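Long-range contacts in diguanylate cyclase (Vibrio cholerae serotype O1, PDB 6EIB), which condenses two molecules of GTP into the second messenger cyclic di-GMP through this C-terminal GGDEF-family catalytic domain and takes part in biofilm formation: residues Gln29-Ile34 against Ile84-His90; Ala121-His127 against Arg139-Leu144; Val91-Phe95 against Cys155-Arg159. All blocks are in the same frame, centred on the assembly; numbering follows the deposited sequence. Where two conformers were deposited one is given.

Contact 1. Residues Gln29-Ile34 against Ile84-His90; sequences QPLSCI and IVLENTH. With SO4 (sulfate ion), chain E.
Two extended strands, 31-34 and 84-87, run antiparallel at 164° with their axes 4.7 Å apart, in the register Ser32 opposite Leu86, Cys33 opposite Val85 and Ile34 opposite Ile84. The hydrogen-bonded pairs close with Ser32 N to Leu86 O at 3.1 Å, Leu86 N to Ser32 O, Ile34 N to Ile84 O and Ile84 N to Ile34 O, each of these three at 2.8 Å. On one face Leu31 (t, p) pushes CD1 to 3.7 Å from Val85 CG1, and both fit against Phe17 of helix 10-27. On the other, Ile34 and Ile84, both m, t, meet side by side with CB atoms 4.2 Å apart, while the small Ser32 makes a hollow into which Ala94 of helix 91-107 settles. Ser32, in m, donates OG to Thr89 O at 2.8 Å, so its hydroxyl is satisfied in this buried place.

Past Glu87 the chain turns through Asn88, at positive phi (48/46), which suits asparagine. Thr89 N then bonds Pro30 O at 3.2 Å, and Thr89 OG1 bonds Glu87 O at 2.8 Å. The flat ring of His90, N-cap of helix 91-107, receives Pro30 CG over its face, 3.6 Å from the centroid, in a CH-pi contact. The arrangement belongs to the central mixed sheet of the GGDEF domain, where two neighbouring antiparallel strands are sandwiched between helices.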
# COMPACT_ATOMS: atom_id res chain seq x y z
N GLN A 29 -12.87 -7.78 14.80
CA GLN A 29 -11.73 -8.35 14.12
C GLN A 29 -10.69 -7.25 13.88
O GLN A 29 -11.07 -6.07 13.66
CB GLN A 29 -12.16 -8.98 12.79
CG GLN A 29 -13.15 -10.16 12.92
CD GLN A 29 -13.68 -10.60 11.56
OE1 GLN A 29 -13.48 -9.92 10.54
NE2 GLN A 29 -14.33 -11.75 11.52
N PRO A 30 -9.41 -7.63 13.82
CA PRO A 30 -8.42 -6.60 13.48
C PRO A 30 -8.54 -6.20 12.02
O PRO A 30 -8.94 -7.02 11.19
CB PRO A 30 -7.08 -7.28 13.77
CG PRO A 30 -7.37 -8.79 13.62
CD PRO A 30 -8.81 -8.95 14.10
N LEU A 31 -8.16 -4.97 11.68
CA LEU A 31 -8.29 -4.49 10.31
C LEU A 31 -7.06 -3.66 10.00
O LEU A 31 -6.93 -2.59 10.55
CB LEU A 31 -9.53 -3.60 10.15
CG LEU A 31 -9.78 -2.92 8.80
CD1 LEU A 31 -10.00 -3.93 7.70
CD2 LEU A 31 -10.95 -1.93 8.83
N SER A 32 -6.24 -4.09 9.04
CA SER A 32 -4.97 -3.38 8.78
C SER A 32 -4.96 -2.60 7.48
O SER A 32 -5.72 -2.88 6.55
CB SER A 32 -3.80 -4.38 8.78
OG SER A 32 -3.53 -4.88 10.08
N CYS A 33 -4.08 -1.59 7.43
CA CYS A 33 -4.08 -0.70 6.31
C CYS A 33 -2.64 -0.41 5.93
O CYS A 33 -1.86 -0.05 6.80
CB CYS A 33 -4.81 0.59 6.71
SG CYS A 33 -4.89 1.81 5.41
N ILE A 34 -2.28 -0.61 4.67
CA ILE A 34 -0.91 -0.29 4.19
C ILE A 34 -0.97 0.79 3.16
O ILE A 34 -1.69 0.65 2.17
CB ILE A 34 -0.20 -1.49 3.53
CG1 ILE A 34 -0.17 -2.71 4.47
CG2 ILE A 34 1.25 -1.08 3.13
CD1 ILE A 34 0.14 -4.08 3.71
N ILE A 84 -3.58 -0.73 0.68
CA ILE A 84 -4.04 -2.11 0.80
C ILE A 84 -4.75 -2.26 2.13
O ILE A 84 -4.21 -1.92 3.19
CB ILE A 84 -2.89 -3.10 0.70
CG1 ILE A 84 -2.15 -2.89 -0.61
CG2 ILE A 84 -3.39 -4.57 0.78
CD1 ILE A 84 -0.83 -3.61 -0.66
N VAL A 85 -5.96 -2.80 2.07
CA VAL A 85 -6.74 -3.02 3.27
C VAL A 85 -6.88 -4.48 3.53
O VAL A 85 -7.31 -5.21 2.63
CB VAL A 85 -8.14 -2.37 3.14
CG1 VAL A 85 -9.04 -2.75 4.36
CG2 VAL A 85 -7.99 -0.84 2.98
N LEU A 86 -6.50 -4.92 4.73
CA LEU A 86 -6.49 -6.37 5.03
C LEU A 86 -7.48 -6.72 6.14
O LEU A 86 -7.26 -6.38 7.30
CB LEU A 86 -5.10 -6.85 5.43
CG LEU A 86 -3.85 -6.74 4.54
CD1 LEU A 86 -2.61 -7.06 5.35
CD2 LEU A 86 -3.89 -7.76 3.43
N GLU A 87 -8.59 -7.36 5.80
CA GLU A 87 -9.55 -7.77 6.84
C GLU A 87 -9.04 -8.89 7.74
O GLU A 87 -8.26 -9.74 7.31
CB GLU A 87 -10.88 -8.18 6.22
CG GLU A 87 -11.64 -7.04 5.58
CD GLU A 87 -13.10 -7.42 5.28
OE1 GLU A 87 -13.38 -7.76 4.11
OE2 GLU A 87 -13.95 -7.41 6.20
N ASN A 88 -9.48 -8.87 8.99
CA ASN A 88 -9.11 -9.89 9.95
C ASN A 88 -7.60 -10.15 9.95
O ASN A 88 -7.14 -11.30 9.91
CB ASN A 88 -9.89 -11.20 9.69
CG ASN A 88 -9.98 -12.05 10.92
OD1 ASN A 88 -9.95 -11.52 12.04
ND2 ASN A 88 -10.14 -13.37 10.75
N THR A 89 -6.84 -9.05 9.96
CA THR A 89 -5.39 -9.11 9.90
C THR A 89 -4.78 -8.16 10.92
O THR A 89 -5.12 -6.96 10.98
CB THR A 89 -4.89 -8.74 8.50
OG1 THR A 89 -5.44 -9.68 7.55
CG2 THR A 89 -3.35 -8.82 8.42
N HIS A 90 -3.90 -8.70 11.75
CA HIS A 90 -3.26 -7.91 12.80
C HIS A 90 -2.17 -7.03 12.20
O HIS A 90 -1.65 -7.35 11.13
CB HIS A 90 -2.68 -8.82 13.91
CG HIS A 90 -3.71 -9.57 14.70
ND1 HIS A 90 -4.56 -8.94 15.60
CD2 HIS A 90 -3.97 -10.89 14.80
CE1 HIS A 90 -5.34 -9.85 16.16
NE2 HIS A 90 -5.00 -11.04 15.71
S SO4 E . -4.25 -5.28 15.84
O1 SO4 E . -4.72 -4.39 14.79
O2 SO4 E . -3.25 -6.18 15.29
O3 SO4 E . -3.67 -4.52 16.94
O4 SO4 E . -5.37 -6.11 16.33
O HOH W 1 -14.61 -10.04 7.32
O HOH W 2 -11.35 -7.15 10.00

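Contact 2. Residues Ala121-His127 against Arg139-Leu144; sequences AGVSSLH and RSDQAL. With SO4 (sulfate ion), chain E; SO4 (sulfate ion), chain G.
Arg139 reaches from helix 139-144 along strand 121-125 with chi angles m, t, m and -99°, a bent arm whose guanidinium lies flat on the ring of His127 (chi1 m), centres 3.7 Å apart and planes at 4°. Its NE donates to Ser124 OG at 3.0 Å; chi1 of Ser124 is t, and its CA-to-CB bond points toward the helix. Arg139 NH2 donates to Ser125 O at 2.8 Å and also forms a salt bridge with Asp130, so a buried charge is well supplied with partners. Helix and strand run at 149° with axes only 5.7 Å apart, as the second element packs back on the first in the beta-alpha-beta unit formed by strand 119-125, helix 133-148 and strand 154-157 of the GGDEF domain. Gly122 permits this closeness: its CA sits 3.4 Å from Leu144 N and 3.6 Å from Ser140 O, and a CB would clash with both. Ala143, only a methyl larger, brings CB to 3.8 Å from Val123 N. Ser140, sideways to the strand and in p, is small enough to fit the close approach, and its OG is hydrogen-bonded to Ser35 OG. Leu144 (t, p) lays CD1 3.8 Å from Ala121 N, its side chain about 4 Å from that of Asp37, a magnesium ligand by similarity.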
# COMPACT_ATOMS: atom_id res chain seq x y z
N ALA A 121 6.50 2.31 2.57
CA ALA A 121 5.18 1.88 3.02
C ALA A 121 4.99 2.31 4.45
O ALA A 121 5.95 2.35 5.23
CB ALA A 121 5.03 0.31 2.89
N GLY A 122 3.75 2.67 4.78
CA GLY A 122 3.43 2.94 6.17
C GLY A 122 2.28 1.99 6.52
O GLY A 122 1.42 1.73 5.67
N VAL A 123 2.26 1.52 7.75
CA VAL A 123 1.25 0.52 8.18
C VAL A 123 0.52 0.90 9.47
O VAL A 123 1.12 1.33 10.45
CB VAL A 123 1.91 -0.84 8.42
CG1 VAL A 123 0.84 -1.89 8.69
CG2 VAL A 123 2.81 -1.21 7.25
N SER A 124 -0.80 0.71 9.50
CA SER A 124 -1.48 0.86 10.76
C SER A 124 -2.65 -0.07 10.73
O SER A 124 -2.82 -0.87 9.80
CB SER A 124 -1.94 2.32 10.99
OG SER A 124 -2.32 2.53 12.36
N SER A 125 -3.49 0.06 11.75
CA SER A 125 -4.69 -0.76 11.81
C SER A 125 -5.78 -0.09 12.65
O SER A 125 -5.52 0.88 13.36
CB SER A 125 -4.36 -2.13 12.36
OG SER A 125 -4.00 -2.04 13.72
N LEU A 126 -6.99 -0.65 12.61
CA LEU A 126 -8.10 -0.10 13.38
C LEU A 126 -7.74 -0.04 14.87
O LEU A 126 -7.20 -1.01 15.41
CB LEU A 126 -9.35 -0.98 13.20
CG LEU A 126 -10.62 -0.70 14.02
CD1 LEU A 126 -11.27 0.55 13.57
CD2 LEU A 126 -11.58 -1.90 13.96
N HIS A 127 -7.97 1.12 15.50
CA HIS A 127 -7.81 1.28 16.96
C HIS A 127 -9.21 1.50 17.59
O HIS A 127 -10.15 1.92 16.91
CB HIS A 127 -6.90 2.47 17.32
CG HIS A 127 -5.46 2.28 16.94
ND1 HIS A 127 -4.48 3.19 17.27
CD2 HIS A 127 -4.83 1.30 16.23
CE1 HIS A 127 -3.31 2.77 16.82
NE2 HIS A 127 -3.50 1.64 16.17
N ARG A 139 -3.04 7.45 10.13
CA ARG A 139 -1.90 6.79 10.78
C ARG A 139 -1.01 6.07 9.77
O ARG A 139 0.21 6.13 9.88
CB ARG A 139 -2.38 5.82 11.87
CG ARG A 139 -2.99 6.51 13.12
CD ARG A 139 -3.23 5.53 14.20
NE ARG A 139 -4.16 4.50 13.74
CZ ARG A 139 -5.47 4.50 14.04
NH1 ARG A 139 -5.97 5.46 14.81
NH2 ARG A 139 -6.26 3.53 13.59
N SER A 140 -1.59 5.38 8.78
CA SER A 140 -0.72 4.72 7.81
C SER A 140 -0.04 5.77 6.94
O SER A 140 1.11 5.60 6.57
CB SER A 140 -1.47 3.69 6.94
OG SER A 140 -2.46 4.25 6.10
N ASP A 141 -0.74 6.85 6.63
CA ASP A 141 -0.16 7.92 5.82
C ASP A 141 1.00 8.55 6.59
O ASP A 141 2.06 8.86 6.00
CB ASP A 141 -1.24 8.96 5.45
CG ASP A 141 -0.76 9.99 4.40
OD1 ASP A 141 0.07 9.64 3.53
OD2 ASP A 141 -1.21 11.17 4.46
N GLN A 142 0.84 8.74 7.90
CA GLN A 142 1.91 9.36 8.68
C GLN A 142 3.14 8.47 8.83
O GLN A 142 4.29 8.94 8.79
CB GLN A 142 1.41 9.74 10.09
CG GLN A 142 2.37 10.64 10.82
CD GLN A 142 2.04 10.80 12.29
OE1 GLN A 142 2.70 10.20 13.14
NE2 GLN A 142 1.01 11.58 12.59
N ALA A 143 2.89 7.18 8.96
CA ALA A 143 3.94 6.18 9.02
C ALA A 143 4.64 6.11 7.69
O ALA A 143 5.84 5.87 7.64
CB ALA A 143 3.35 4.74 9.43
N LEU A 144 3.91 6.28 6.59
CA LEU A 144 4.54 6.32 5.28
C LEU A 144 5.52 7.49 5.18
O LEU A 144 6.70 7.34 4.82
CB LEU A 144 3.46 6.41 4.20
CG LEU A 144 3.88 6.77 2.76
CD1 LEU A 144 4.86 5.74 2.13
CD2 LEU A 144 2.63 6.83 1.87
S SO4 E . -4.25 -5.28 15.84
O1 SO4 E . -4.72 -4.39 14.79
O2 SO4 E . -3.25 -6.18 15.29
O3 SO4 E . -3.67 -4.52 16.94
O4 SO4 E . -5.37 -6.11 16.33
S SO4 G . -0.32 12.08 16.59
O1 SO4 G . -0.27 11.44 15.29
O2 SO4 G . 0.97 11.93 17.24
O3 SO4 G . -0.59 13.51 16.42
O4 SO4 G . -1.37 11.45 17.39

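Contact 3. Residues Val91-Phe95 against Cys155-Arg159; sequences VETAF and CCIYR. With SO4 (sulfate ion), chain G; SO4 (sulfate ion), chain E.
The first turn of helix 91-107 runs almost exactly antiparallel, at 177°, to strand 155-157, with segment axes 9.6 Å apart. Phe95 N bonds Val91 O at 2.8 Å, closing that turn, while Cys155 to Ile157 stay extended and the chain continues as a loop to Arg159. The nearest CA pair is Phe95 and Ile157, 6.7 Å apart. Such spacing is bridged by side chains, and no hydrogen bond joins the two segments.

Val91 and Phe95, one turn apart, both direct their CA-to-CB bonds toward the strand. Val91, in p, puts CG2 3.6 Å from CD1 of Ile157, whose t, t side chain extends to meet it. Phe95 has chi1 t and chi2 78°, which carries its ring edge over the strand: CD1 is 3.9 Å from Ile157 CB, and CE1 is 4.1 Å from Cys155 CB. This is helix-on-sheet packing at the outermost strand of the GGDEF domain's sheet. Cys156 points away from helix 91-107 to touch Ala147 of helix 133-148, so the strand lies between helices on its two faces; alternating residues suit one helix or the other.

At the exposed margin the charged side chains arch over the apolar ones: Arg159 brings NH2 to 3.7 Å from Glu92 OE2, a long salt bridge. Val91 N, unpaired within its helix as a first-turn amide, donates at 2.8 Å to O2 of a sulfate ion, probably from the crystallisation liquor.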
# COMPACT_ATOMS: atom_id res chain seq x y z
N VAL A 91 -1.83 -5.93 12.86
CA VAL A 91 -0.95 -4.94 12.20
C VAL A 91 0.44 -5.52 11.89
O VAL A 91 0.99 -5.21 10.83
CB VAL A 91 -0.85 -3.63 13.05
CG1 VAL A 91 -0.07 -3.85 14.35
CG2 VAL A 91 -0.27 -2.47 12.22
N GLU A 92 1.00 -6.36 12.76
CA GLU A 92 2.32 -6.99 12.51
C GLU A 92 2.36 -7.86 11.28
O GLU A 92 3.36 -7.87 10.57
CB GLU A 92 2.79 -7.83 13.70
CG GLU A 92 3.46 -7.06 14.85
CD GLU A 92 2.49 -6.45 15.87
OE1 GLU A 92 1.27 -6.62 15.73
OE2 GLU A 92 2.96 -5.83 16.85
N THR A 93 1.28 -8.59 11.04
CA THR A 93 1.19 -9.42 9.85
C THR A 93 1.22 -8.49 8.64
O THR A 93 2.00 -8.70 7.70
CB THR A 93 -0.08 -10.26 9.87
OG1 THR A 93 -0.10 -11.07 11.05
CG2 THR A 93 -0.16 -11.16 8.63
N ALA A 94 0.45 -7.41 8.70
CA ALA A 94 0.43 -6.44 7.61
C ALA A 94 1.81 -5.82 7.39
O ALA A 94 2.22 -5.61 6.25
CB ALA A 94 -0.61 -5.32 7.89
N PHE A 95 2.53 -5.54 8.47
CA PHE A 95 3.85 -4.97 8.36
C PHE A 95 4.77 -5.94 7.62
O PHE A 95 5.49 -5.56 6.68
CB PHE A 95 4.40 -4.65 9.74
CG PHE A 95 5.77 -4.04 9.71
CD1 PHE A 95 5.95 -2.69 9.39
CD2 PHE A 95 6.88 -4.81 9.97
CE1 PHE A 95 7.24 -2.14 9.34
CE2 PHE A 95 8.17 -4.27 9.94
CZ PHE A 95 8.34 -2.93 9.62
N CYS A 155 10.12 1.07 5.27
CA CYS A 155 8.82 0.71 5.80
C CYS A 155 8.71 1.10 7.25
O CYS A 155 9.67 0.95 8.01
CB CYS A 155 8.56 -0.79 5.65
SG CYS A 155 8.06 -1.26 4.02
N CYS A 156 7.55 1.61 7.65
CA CYS A 156 7.33 2.00 9.05
C CYS A 156 5.95 1.59 9.54
O CYS A 156 4.96 1.69 8.82
CB CYS A 156 7.50 3.51 9.24
SG CYS A 156 9.21 4.04 9.48
N ILE A 157 5.88 1.13 10.78
CA ILE A 157 4.58 0.91 11.40
C ILE A 157 4.24 2.14 12.26
O ILE A 157 5.11 2.71 12.92
CB ILE A 157 4.57 -0.36 12.23
CG1 ILE A 157 3.18 -0.68 12.74
CG2 ILE A 157 5.51 -0.23 13.39
CD1 ILE A 157 3.15 -2.08 13.31
N TYR A 158 3.00 2.60 12.22
CA TYR A 158 2.66 3.75 13.08
C TYR A 158 2.69 3.43 14.56
O TYR A 158 2.07 2.46 14.99
CB TYR A 158 1.30 4.32 12.72
CG TYR A 158 0.90 5.48 13.60
CD1 TYR A 158 0.24 5.26 14.82
CD2 TYR A 158 1.19 6.78 13.24
CE1 TYR A 158 -0.13 6.30 15.64
CE2 TYR A 158 0.82 7.84 14.06
CZ TYR A 158 0.17 7.59 15.26
OH TYR A 158 -0.20 8.63 16.08
N ARG A 159 3.35 4.28 15.32
CA ARG A 159 3.30 4.26 16.78
C ARG A 159 3.06 5.69 17.29
O ARG A 159 3.50 6.66 16.68
CB ARG A 159 4.57 3.68 17.40
CG ARG A 159 4.78 2.21 17.13
CD ARG A 159 3.55 1.43 17.58
NE ARG A 159 3.67 -0.00 17.29
CZ ARG A 159 2.66 -0.87 17.33
NH1 ARG A 159 1.43 -0.47 17.63
NH2 ARG A 159 2.89 -2.15 17.05
S SO4 G . -0.32 12.08 16.59
O1 SO4 G . -0.27 11.44 15.29
O2 SO4 G . 0.97 11.93 17.24
O3 SO4 G . -0.59 13.51 16.42
O4 SO4 G . -1.37 11.45 17.39
S SO4 E . -4.25 -5.28 15.84
O1 SO4 E . -4.72 -4.39 14.79
O2 SO4 E . -3.25 -6.18 15.29
O3 SO4 E . -3.67 -4.52 16.94
O4 SO4 E . -5.37 -6.11 16.33

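In the fold
All three contacts meet on one mixed sheet. Contact 1 joins contact 2 where strands 31-38 and 119-125 are neighbours, with Cys33 N 2.8 Å from Ser124 O; contact 2 joins contact 3 where Val123 N lies 2.9 Å from Cys156 O. Along the chain contact 2 is nested within the loop that contact 3 closes, their centres about 7 Å apart. Ser32 CB of contact 1 is 3.4 Å from Ala94 CB on the helix of contact 3. One sulfate receives bonds from His90, Val91 and Ser125, touching all three contacts. Toward the magnesium site inferred by similarity, the side chains of Ile34 and Cys155 each stand about 10 Å from that of Asp37.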